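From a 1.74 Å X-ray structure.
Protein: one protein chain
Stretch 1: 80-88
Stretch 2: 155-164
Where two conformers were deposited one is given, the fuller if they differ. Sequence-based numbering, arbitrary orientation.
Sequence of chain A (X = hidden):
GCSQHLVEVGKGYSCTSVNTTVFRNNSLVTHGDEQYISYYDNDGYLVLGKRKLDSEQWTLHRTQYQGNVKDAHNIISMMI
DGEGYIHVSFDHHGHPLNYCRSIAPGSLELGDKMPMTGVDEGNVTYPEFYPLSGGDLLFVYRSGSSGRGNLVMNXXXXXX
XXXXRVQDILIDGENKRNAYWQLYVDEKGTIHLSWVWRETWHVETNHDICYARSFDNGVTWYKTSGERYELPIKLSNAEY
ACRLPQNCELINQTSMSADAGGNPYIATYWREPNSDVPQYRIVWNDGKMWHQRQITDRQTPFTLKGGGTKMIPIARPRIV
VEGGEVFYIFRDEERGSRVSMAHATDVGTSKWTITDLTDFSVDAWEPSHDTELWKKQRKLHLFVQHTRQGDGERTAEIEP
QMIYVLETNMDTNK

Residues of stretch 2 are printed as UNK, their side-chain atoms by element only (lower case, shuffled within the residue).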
ATOM      1  N   ILE A  80       8.237 -11.703   1.995  1.00 11.08           N
ATOM      2  CA  ILE A  80       9.148 -12.843   2.020  1.00 11.71           C
ATOM      3  C   ILE A  80      10.561 -12.308   1.826  1.00 12.07           C
ATOM      4  O   ILE A  80      10.804 -11.468   0.947  1.00 12.16           O
ATOM      5  CB  ILE A  80       8.865 -13.852   0.898  1.00 12.67           C
ATOM      6  CG1 ILE A  80       7.355 -14.141   0.738  1.00 13.32           C
ATOM      7  CG2 ILE A  80       9.665 -15.148   1.137  1.00 13.41           C
ATOM      8  CD1 ILE A  80       6.715 -14.912   1.849  1.00 14.24           C
ATOM      9  N   ASP A  81      11.486 -12.764   2.656  1.00 12.74           N
ATOM     10  CA  ASP A  81      12.889 -12.354   2.536  1.00 12.14           C
ATOM     11  C   ASP A  81      13.628 -13.272   1.555  1.00 13.54           C
ATOM     12  O   ASP A  81      13.043 -14.217   1.015  1.00 13.90           O
ATOM     13  CB  ASP A  81      13.578 -12.231   3.919  1.00 12.55           C
ATOM     14  CG  ASP A  81      13.806 -13.581   4.626  1.00 13.46           C
ATOM     15  OD1 ASP A  81      13.824 -14.632   3.963  1.00 13.45           O
ATOM     16  OD2 ASP A  81      13.975 -13.567   5.879  1.00 13.76           O
ATOM     17  N   GLY A  82      14.917 -13.028   1.365  1.00 14.35           N
ATOM     18  CA  GLY A  82      15.697 -13.737   0.354  1.00 14.91           C
ATOM     19  C   GLY A  82      15.883 -15.219   0.616  1.00 16.60           C
ATOM     20  O   GLY A  82      16.275 -15.946  -0.287  1.00 18.79           O
ATOM     21  N   GLU A  83      15.695 -15.653   1.861  1.00 15.87           N
ATOM     22  CA  GLU A  83      15.840 -17.051   2.244  1.00 16.29           C
ATOM     23  C   GLU A  83      14.486 -17.713   2.295  1.00 15.78           C
ATOM     24  O   GLU A  83      14.392 -18.904   2.543  1.00 16.93           O
ATOM     25  CB  GLU A  83      16.544 -17.173   3.597  1.00 17.96           C
ATOM     26  CG  GLU A  83      18.059 -17.036   3.508  1.00 20.34           C
ATOM     27  CD  GLU A  83      18.734 -16.824   4.852  1.00 25.02           C
ATOM     28  OE1 GLU A  83      18.060 -16.697   5.903  1.00 26.73           O
ATOM     29  OE2 GLU A  83      19.969 -16.740   4.849  1.00 31.97           O
ATOM     30  N   GLY A  84      13.436 -16.968   1.993  1.00 13.85           N
ATOM     31  CA  GLY A  84      12.136 -17.566   1.861  1.00 13.65           C
ATOM     32  C   GLY A  84      11.311 -17.565   3.142  1.00 13.42           C
ATOM     33  O   GLY A  84      10.307 -18.265   3.203  1.00 13.26           O
ATOM     34  N   TYR A  85      11.727 -16.806   4.151  1.00 12.86           N
ATOM     35  CA  TYR A  85      10.980 -16.687   5.412  1.00 13.40           C
ATOM     36  C   TYR A  85       9.864 -15.658   5.234  1.00 13.44           C
ATOM     37  O   TYR A  85      10.072 -14.606   4.639  1.00 11.75           O
ATOM     38  CB  TYR A  85      11.870 -16.259   6.592  1.00 13.91           C
ATOM     39  CG  TYR A  85      12.807 -17.325   7.051  1.00 15.42           C
ATOM     40  CD1 TYR A  85      14.063 -17.465   6.485  1.00 17.12           C
ATOM     41  CD2 TYR A  85      12.445 -18.193   8.062  1.00 15.65           C
ATOM     42  CE1 TYR A  85      14.931 -18.464   6.897  1.00 18.60           C
ATOM     43  CE2 TYR A  85      13.293 -19.200   8.482  1.00 18.26           C
ATOM     44  CZ  TYR A  85      14.536 -19.335   7.899  1.00 19.79           C
ATOM     45  OH  TYR A  85      15.380 -20.350   8.319  1.00 21.79           O
ATOM     46  N   ILE A  86       8.674 -15.998   5.709  1.00 13.69           N
ATOM     47  CA  ILE A  86       7.604 -15.024   5.792  1.00 13.29           C
ATOM     48  C   ILE A  86       7.876 -14.123   7.004  1.00 13.40           C
ATOM     49  O   ILE A  86       8.168 -14.624   8.095  1.00 13.28           O
ATOM     50  CB  ILE A  86       6.210 -15.657   5.992  1.00 14.47           C
ATOM     51  CG1 ILE A  86       5.852 -16.626   4.866  1.00 16.27           C
ATOM     52  CG2 ILE A  86       5.155 -14.558   6.114  1.00 13.09           C
ATOM     53  CD1 ILE A  86       4.621 -17.472   5.137  1.00 16.74           C
ATOM     54  N   HIS A  87       7.821 -12.804   6.787  1.00 11.73           N
ATOM     55  CA  HIS A  87       7.786 -11.826   7.851  1.00 11.93           C
ATOM     56  C   HIS A  87       6.381 -11.222   7.856  1.00 11.41           C
ATOM     57  O   HIS A  87       5.876 -10.854   6.802  1.00 11.73           O
ATOM     58  CB  HIS A  87       8.770 -10.706   7.570  1.00 12.15           C
ATOM     59  CG  HIS A  87      10.194 -11.144   7.556  1.00 12.98           C
ATOM     60  ND1 HIS A  87      11.113 -10.722   8.492  1.00 14.81           N
ATOM     61  CD2 HIS A  87      10.856 -11.990   6.731  1.00 13.00           C
ATOM     62  CE1 HIS A  87      12.284 -11.279   8.234  1.00 14.72           C
ATOM     63  NE2 HIS A  87      12.162 -12.031   7.157  1.00 13.25           N
ATOM     64  N   VAL A  88       5.770 -11.105   9.028  1.00 11.11           N
ATOM     65  CA  VAL A  88       4.411 -10.613   9.104  1.00 10.67           C
ATOM     66  C   VAL A  88       4.217  -9.736  10.338  1.00 10.20           C
ATOM     67  O   VAL A  88       4.674 -10.057  11.434  1.00 11.49           O
ATOM     68  CB  VAL A  88       3.388 -11.772   9.062  1.00 11.50           C
ATOM     69  CG1 VAL A  88       3.504 -12.644  10.298  1.00 11.92           C
ATOM     70  CG2 VAL A  88       1.975 -11.246   8.884  1.00 11.55           C
ATOM     71  N   UNK A 155      15.738  -1.830   8.646  1.00 12.49           N
ATOM     72  CA  UNK A 155      16.231  -2.764   7.655  1.00 12.87           C
ATOM     73  C   UNK A 155      16.548  -4.108   8.285  1.00 13.28           C
ATOM     74  O   UNK A 155      17.131  -4.172   9.370  1.00 14.77           O
ATOM     75  n   UNK A 155      21.704  -3.860   2.823  1.00 20.92           N
ATOM     76  c   UNK A 155      19.185  -2.510   5.134  1.00 16.96           C
ATOM     77  n   UNK A 155      19.960  -3.399   4.257  1.00 19.25           N
ATOM     78  c   UNK A 155      17.486  -2.235   6.950  1.00 14.10           C
ATOM     79  c   UNK A 155      18.069  -3.195   5.905  1.00 15.49           C
ATOM     80  n   UNK A 155      21.469  -1.735   3.643  1.00 18.99           N
ATOM     81  c   UNK A 155      21.033  -2.999   3.567  1.00 20.60           C
ATOM     82  N   UNK A 156      16.184  -5.177   7.587  1.00 14.07           N
ATOM     83  CA  UNK A 156      16.478  -6.544   8.019  1.00 14.61           C
ATOM     84  C   UNK A 156      17.633  -7.082   7.214  1.00 15.45           C
ATOM     85  O   UNK A 156      17.536  -7.220   5.996  1.00 14.59           O
ATOM     86  c   UNK A 156      15.532  -9.174   9.638  1.00 15.19           C
ATOM     87  c   UNK A 156      15.654  -9.915   7.373  1.00 13.71           C
ATOM     88  c   UNK A 156      15.710 -10.478  10.091  1.00 15.53           C
ATOM     89  c   UNK A 156      15.857 -11.495   9.171  1.00 16.83           C
ATOM     90  c   UNK A 156      15.498  -8.874   8.277  1.00 14.32           C
ATOM     91  o   UNK A 156      16.032 -12.771   9.625  1.00 23.25           O
ATOM     92  c   UNK A 156      15.280  -7.451   7.806  1.00 14.41           C
ATOM     93  c   UNK A 156      15.831 -11.233   7.817  1.00 14.62           C
ATOM     94  N   UNK A 157      18.734  -7.372   7.900  1.00 16.12           N
ATOM     95  CA  UNK A 157      19.924  -7.913   7.245  1.00 17.01           C
ATOM     96  C   UNK A 157      19.762  -9.412   7.193  1.00 16.76           C
ATOM     97  O   UNK A 157      19.701 -10.064   8.221  1.00 16.97           O
ATOM     98  o   UNK A 157      22.300  -8.297   7.503  1.00 22.35           O
ATOM     99  c   UNK A 157      21.188  -7.561   8.017  1.00 18.52           C
ATOM    100  N   UNK A 158      19.696  -9.949   5.993  1.00 18.61           N
ATOM    101  CA  UNK A 158      19.537 -11.383   5.807  1.00 21.67           C
ATOM    102  C   UNK A 158      20.755 -12.090   6.369  1.00 23.81           C
ATOM    103  O   UNK A 158      20.640 -13.163   6.971  1.00 27.84           O
ATOM    104  c   UNK A 158      19.375 -11.686   4.310  1.00 22.50           C
ATOM    105  c   UNK A 158      18.821 -13.048   3.938  1.00 23.29           C
ATOM    106  c   UNK A 158      18.728 -13.113   2.421  1.00 23.80           C
ATOM    107  c   UNK A 158      17.462 -13.281   4.603  1.00 25.44           C
ATOM    108  N   UNK A 159      21.913 -11.459   6.199  1.00 28.38           N
ATOM    109  CA  UNK A 159      23.195 -11.995   6.652  1.00 35.45           C
ATOM    110  C   UNK A 159      23.242 -12.204   8.163  1.00 34.45           C
ATOM    111  O   UNK A 159      23.572 -13.295   8.630  1.00 34.30           O
ATOM    112  c   UNK A 159      26.473 -11.082   4.944  1.00 70.92           C
ATOM    113  c   UNK A 159      27.821 -11.752   4.727  1.00 78.28           C
ATOM    114  c   UNK A 159      25.697 -11.699   6.104  1.00 58.08           C
ATOM    115  n   UNK A 159      28.841 -11.262   5.694  1.00 80.61           N
ATOM    116  c   UNK A 159      24.327 -11.053   6.221  1.00 43.40           C
ATOM    117  N   UNK A 160      22.914 -11.163   8.924  1.00 30.19           N
ATOM    118  CA  UNK A 160      22.978 -11.222  10.386  1.00 28.18           C
ATOM    119  C   UNK A 160      21.662 -11.675  10.989  1.00 26.98           C
ATOM    120  O   UNK A 160      21.566 -11.857  12.204  1.00 25.41           O
ATOM    121  c   UNK A 160      24.519  -9.121  10.371  1.00 35.82           C
ATOM    122  o   UNK A 160      26.780  -9.599   9.817  1.00 57.86           O
ATOM    123  c   UNK A 160      25.822  -9.857  10.583  1.00 46.62           C
ATOM    124  o   UNK A 160      25.891 -10.686  11.520  1.00 47.72           O
ATOM    125  c   UNK A 160      23.323  -9.846  10.976  1.00 32.52           C
ATOM    126  N   UNK A 161      20.633 -11.819  10.155  1.00 24.72           N
ATOM    127  CA  UNK A 161      19.273 -12.077  10.628  1.00 23.66           C
ATOM    128  C   UNK A 161      18.855 -11.116  11.741  1.00 21.33           C
ATOM    129  O   UNK A 161      18.359 -11.540  12.763  1.00 24.91           O
ATOM    130  c   UNK A 161      18.589 -15.010   8.963  1.00 37.08           C
ATOM    131  n   UNK A 161      20.656 -14.975   9.672  1.00 40.32           N
ATOM    132  c   UNK A 161      20.617 -15.778   8.624  1.00 40.06           C
ATOM    133  c   UNK A 161      19.098 -13.533  11.037  1.00 28.03           C
ATOM    134  n   UNK A 161      19.373 -15.821   8.179  1.00 40.50           N
ATOM    135  c   UNK A 161      19.389 -14.488   9.923  1.00 34.85           C
ATOM    136  N   UNK A 162      19.056  -9.820  11.525  1.00 19.31           N
ATOM    137  CA  UNK A 162      18.608  -8.831  12.500  0.50 20.69           C
ATOM    138  C   UNK A 162      18.197  -7.521  11.860  1.00 18.79           C
ATOM    139  O   UNK A 162      18.568  -7.212  10.727  1.00 17.84           O
ATOM    140  c   UNK A 162      19.659  -8.595  13.594  0.50 23.68           C
ATOM    141  c   UNK A 162      22.428  -8.995  14.606  0.50 33.92           C
ATOM    142  c   UNK A 162      20.782  -7.636  13.245  0.50 26.81           C
ATOM    143  c   UNK A 162      21.829  -7.616  14.356  0.50 31.00           C
ATOM    144  n   UNK A 162      23.703  -8.938  15.377  0.50 36.59           N
ATOM    145  N   UNK A 163      17.399  -6.776  12.614  1.00 17.80           N
ATOM    146  CA  UNK A 163      16.860  -5.498  12.195  1.00 15.90           C
ATOM    147  C   UNK A 163      17.689  -4.399  12.796  1.00 16.27           C
ATOM    148  O   UNK A 163      18.078  -4.503  13.957  1.00 16.26           O
ATOM    149  n   UNK A 163      13.099  -7.907  11.542  1.00 13.13           N
ATOM    150  c   UNK A 163      12.092  -7.056   9.388  1.00 14.36           C
ATOM    151  c   UNK A 163      13.767  -5.902  10.806  1.00 13.80           C
ATOM    152  c   UNK A 163      13.795  -4.826   9.916  1.00 14.75           C
ATOM    153  c   UNK A 163      12.928  -7.002  10.529  1.00 14.32           C
ATOM    154  c   UNK A 163      15.436  -5.330  12.713  1.00 14.89           C
ATOM    155  c   UNK A 163      12.970  -4.853   8.788  1.00 14.40           C
ATOM    156  c   UNK A 163      14.016  -7.405  12.433  1.00 13.62           C
ATOM    157  c   UNK A 163      14.452  -6.193  12.025  1.00 14.45           C
ATOM    158  c   UNK A 163      12.134  -5.978   8.519  1.00 13.82           C
ATOM    159  N   UNK A 164      17.928  -3.352  12.009  1.00 15.92           N
ATOM    160  CA  UNK A 164      18.519  -2.131  12.525  0.50 15.93           C
ATOM    161  C   UNK A 164      17.768  -0.911  12.023  1.00 15.99           C
ATOM    162  O   UNK A 164      17.152  -0.922  10.952  1.00 15.39           O
ATOM    163  o   UNK A 164      20.079  -2.128  10.689  0.50 14.49           O
ATOM    164  c   UNK A 164      19.990  -2.006  12.110  0.50 15.73           C
ATOM    165  c   UNK A 164      20.820  -3.095  12.785  0.50 16.26           C
TER
HETATM  166  O   HOH W   1      15.453 -14.783   7.726  1.00 21.29           O
HETATM  167  O   HOH W   2      21.908 -15.435   5.711  1.00 35.38           O

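Position 155 carries three carbons in a row, a nitrogen, then a carbon bearing two more nitrogens, all out of reach of stretch 1. This is a guanidinium, so the residue is Arg155; its NE and NH2 are bonded elsewhere in the structure, and its backbone pairs with position 164.

Position 156 has one carbon leading to a six-carbon ring that bears an oxygen; one face of the ring meets the edge of the His87 imidazole. This is Tyr156. The ring centroids are 4.7 Å apart and the planes at 70°, with His87 CE1 3.6 Å from Tyr156 CE2. A phenol suits this place because the ring receives the imidazole edge while the hydroxyl reaches water 1, 2.8 Å from Tyr156 OH, which donates to Asp81 OD2 at 2.7 Å.

Position 157 shows one carbon and one oxygen, not touching stretch 1: Ser157. Its OG accepts a hydrogen bond from the backbone N of position 160 (3.3 Å), within the turn joining the two strands.

Position 158 has four carbons, forked at the second, lying against Gly82 CA and Asp81 CG: Leu158. Its CD2 is 3.7 Å from Gly82 CA and its CD1 3.7 Å from Asp81 CG, so the forked aliphatic end suits a place against the turn. Glycine at 82 matters here, since an ideal CB would come within 2.7 Å of Leu158 CD2.

Position 159, four carbons in a row ending in nitrogen, is Lys159, pointing away from stretch 1 and exposed. Position 160, three carbons with two oxygens on the third, is Glu160, also exposed and making no contact.

Position 161 has one carbon and a five-membered ring of three carbons and two nitrogens, one nitrogen meeting Glu83 OE1: His161. Its CB points sideways, but the ring's end comes nearer, and the imidazole suits because His161 NE2 donates a hydrogen bond to Glu83 OE1 at 2.8 Å.

Position 162, another chain of four carbons and a nitrogen, is Lys162, out of reach. Position 163 has one carbon, then fused rings holding eight carbons and one nitrogen, with an edge near His87: Trp163. The flat indole brings CZ2 to 3.9 Å from His87 ND1, while NE1 bonds elsewhere in the structure. Position 164, one carbon carrying an oxygen and a carbon, is Thr164, remote.

The contact rests on a type I beta turn from Asp81 to Gly84. Asp81 OD1 accepts hydrogen bonds from Glu83 N and Tyr85 N, both 3.0 Å, while Asp81 OD2 accepts one from His87 NE2 at 2.7 Å, linking the turn to the imidazole that meets Tyr156. Leu158 packs on the turn, and Glu83 binds His161 directly and Leu158 O through water 2.

Stretch 2, residues 155-164: RYSLKEHKWT
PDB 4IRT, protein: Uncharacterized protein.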